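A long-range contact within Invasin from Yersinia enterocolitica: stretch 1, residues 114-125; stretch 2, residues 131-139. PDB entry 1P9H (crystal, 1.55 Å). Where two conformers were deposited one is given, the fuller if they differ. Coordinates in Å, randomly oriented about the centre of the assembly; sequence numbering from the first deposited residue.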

# COMPACT_ATOMS: atom_id res chain seq x y z
N ALA A 114 3.91 1.84 6.21
CA ALA A 114 5.16 1.50 5.52
C ALA A 114 4.95 0.18 4.80
O ALA A 114 4.81 -0.86 5.44
CB ALA A 114 6.32 1.40 6.51
N ILE A 115 4.93 0.23 3.47
CA ILE A 115 4.70 -0.95 2.64
C ILE A 115 5.89 -1.22 1.73
O ILE A 115 6.25 -0.37 0.91
CB ILE A 115 3.44 -0.77 1.77
CG1 ILE A 115 2.25 -0.31 2.62
CG2 ILE A 115 3.11 -2.07 1.05
CD1 ILE A 115 1.85 -1.28 3.72
N GLY A 116 6.48 -2.40 1.85
CA GLY A 116 7.62 -2.75 1.03
C GLY A 116 8.81 -3.09 1.91
O GLY A 116 8.92 -2.58 3.03
N ALA A 117 9.69 -3.95 1.43
CA ALA A 117 10.86 -4.30 2.23
C ALA A 117 11.68 -3.03 2.46
O ALA A 117 11.85 -2.22 1.55
CB ALA A 117 11.70 -5.35 1.50
N ARG A 118 12.15 -2.86 3.69
CA ARG A 118 12.96 -1.71 4.09
C ARG A 118 12.23 -0.36 4.03
O ARG A 118 12.86 0.69 4.22
CB ARG A 118 14.24 -1.64 3.25
CG ARG A 118 15.20 -2.79 3.52
CD ARG A 118 16.48 -2.65 2.71
NE ARG A 118 17.41 -3.74 2.96
CZ ARG A 118 18.57 -3.89 2.33
NH1 ARG A 118 18.94 -3.01 1.41
NH2 ARG A 118 19.36 -4.91 2.62
N ALA A 119 10.93 -0.37 3.77
CA ALA A 119 10.18 0.88 3.74
C ALA A 119 10.16 1.41 5.17
O ALA A 119 10.06 0.63 6.13
CB ALA A 119 8.75 0.63 3.26
N SER A 120 10.26 2.72 5.32
CA SER A 120 10.28 3.35 6.63
C SER A 120 9.53 4.67 6.63
O SER A 120 9.66 5.47 5.71
CB SER A 120 11.73 3.60 7.06
OG SER A 120 11.80 4.36 8.25
N THR A 121 8.74 4.90 7.68
CA THR A 121 8.00 6.14 7.78
C THR A 121 7.96 6.69 9.19
O THR A 121 7.96 5.95 10.18
CB THR A 121 6.53 5.99 7.31
OG1 THR A 121 5.87 7.25 7.42
CG2 THR A 121 5.79 4.98 8.17
N SER A 122 8.00 8.02 9.28
CA SER A 122 7.94 8.69 10.56
C SER A 122 6.45 8.79 10.87
O SER A 122 5.62 8.37 10.07
CB SER A 122 8.57 10.08 10.47
OG SER A 122 8.62 10.70 11.74
N ASP A 123 6.13 9.35 12.03
CA ASP A 123 4.74 9.49 12.45
C ASP A 123 3.79 9.98 11.36
O ASP A 123 4.13 10.87 10.57
CB ASP A 123 4.64 10.46 13.63
CG ASP A 123 5.41 10.00 14.84
OD1 ASP A 123 6.62 9.73 14.70
OD2 ASP A 123 4.81 9.91 15.92
N THR A 124 2.61 9.38 11.32
CA THR A 124 1.55 9.78 10.39
C THR A 124 1.97 9.93 8.93
O THR A 124 1.33 10.66 8.17
CB THR A 124 0.94 11.12 10.85
OG1 THR A 124 0.96 11.17 12.29
CG2 THR A 124 -0.49 11.25 10.39
N GLY A 125 3.02 9.22 8.53
CA GLY A 125 3.48 9.31 7.16
C GLY A 125 3.10 8.09 6.35
O GLY A 125 2.45 7.16 6.85
N ASN A 131 12.75 0.27 0.18
CA ASN A 131 13.64 1.30 0.72
C ASN A 131 13.09 2.73 0.65
O ASN A 131 13.86 3.69 0.66
CB ASN A 131 15.00 1.23 0.02
CG ASN A 131 16.08 1.99 0.78
OD1 ASN A 131 16.22 1.84 1.99
ND2 ASN A 131 16.85 2.80 0.06
N SER A 132 11.77 2.86 0.57
CA SER A 132 11.16 4.19 0.54
C SER A 132 11.30 4.78 1.94
O SER A 132 11.27 4.05 2.93
CB SER A 132 9.68 4.09 0.14
OG SER A 132 8.95 3.24 1.00
N LYS A 133 11.47 6.10 2.02
CA LYS A 133 11.65 6.75 3.32
C LYS A 133 10.87 8.05 3.47
O LYS A 133 11.18 9.05 2.82
CB LYS A 133 13.14 7.05 3.53
CG LYS A 133 14.07 5.85 3.50
CD LYS A 133 15.52 6.30 3.54
CE LYS A 133 16.49 5.13 3.46
NZ LYS A 133 16.42 4.26 4.66
N ALA A 134 9.87 8.03 4.34
CA ALA A 134 9.06 9.21 4.63
C ALA A 134 9.57 9.69 5.98
O ALA A 134 8.94 9.48 7.01
CB ALA A 134 7.59 8.83 4.72
N ASP A 135 10.74 10.33 5.96
CA ASP A 135 11.39 10.80 7.18
C ASP A 135 10.73 11.97 7.90
O ASP A 135 10.83 12.08 9.12
CB ASP A 135 12.85 11.15 6.90
CG ASP A 135 13.71 9.93 6.65
OD1 ASP A 135 13.21 8.79 6.80
OD2 ASP A 135 14.90 10.10 6.31
N ALA A 136 10.07 12.84 7.15
CA ALA A 136 9.39 13.97 7.77
C ALA A 136 8.03 13.49 8.24
O ALA A 136 7.39 12.68 7.58
CB ALA A 136 9.23 15.11 6.76
N LYS A 137 7.59 13.96 9.41
CA LYS A 137 6.29 13.54 9.89
C LYS A 137 5.24 13.95 8.86
O LYS A 137 5.38 14.99 8.21
CB LYS A 137 5.99 14.19 11.25
CG LYS A 137 6.89 13.70 12.37
CD LYS A 137 6.42 14.21 13.73
CE LYS A 137 7.27 13.65 14.86
NZ LYS A 137 6.76 14.08 16.19
N ASN A 138 4.23 13.12 8.69
CA ASN A 138 3.14 13.36 7.75
C ASN A 138 3.57 13.36 6.28
O ASN A 138 2.76 13.67 5.41
CB ASN A 138 2.44 14.68 8.07
CG ASN A 138 1.90 14.72 9.48
OD1 ASN A 138 2.66 14.63 10.45
ND2 ASN A 138 0.58 14.84 9.61
N SER A 139 4.81 13.00 5.99
CA SER A 139 5.27 12.98 4.60
C SER A 139 4.82 11.73 3.86
O SER A 139 4.34 10.76 4.46
CB SER A 139 6.79 13.13 4.53
OG SER A 139 7.46 12.04 5.15
O HOH W 1 14.12 2.91 4.46
O HOH W 2 11.29 7.16 8.05
O HOH W 3 10.91 12.76 11.84
O HOH W 4 0.91 11.25 5.40
O HOH W 5 2.38 13.69 12.99

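The two stretches pair in parallel through five backbone hydrogen bonds, including Ser120 N to Ser132 O and Ala134 N to Ser120 O, both 2.9 Å. On one face, Thr121 (chi1 t) directs OG1 to its neighbour Ser122, donating to O at 2.9 Å; the same OG1 packs 3.6 Å from Ala134 CB. Gly125 fits beside them because it has no side chain: an ideal CB would lie 2.4 Å from Thr121 OG1 and 3.0 Å from Ser139 O.

Ser120 and Lys133 occupy the opposite face. Lys133 is extended through chi3, then turns at chi4 (m), bringing Lys133 NZ 2.7 Å from a water that also lies 2.6 Å from Arg118 O. Ser120, with chi1 t like Thr121, places OG 2.9 Å from a second water, which donates to Asp135 OD1 at 2.8 Å.

Ser122 points toward stretch 2, its OG 3.5 Å from Lys137 CG. The all-trans chain beyond chi1 of Lys137 runs alongside Asp123, yet OD1 of Asp123 approaches only CE of Lys137, at 4.0 Å. In the turn ending at Ser139, the p rotamer lets Ser139 OG donate to Ala136 O at 2.5 Å, reinforcing the backbone bond from Ser139 N to Ala136 O at 3.0 Å.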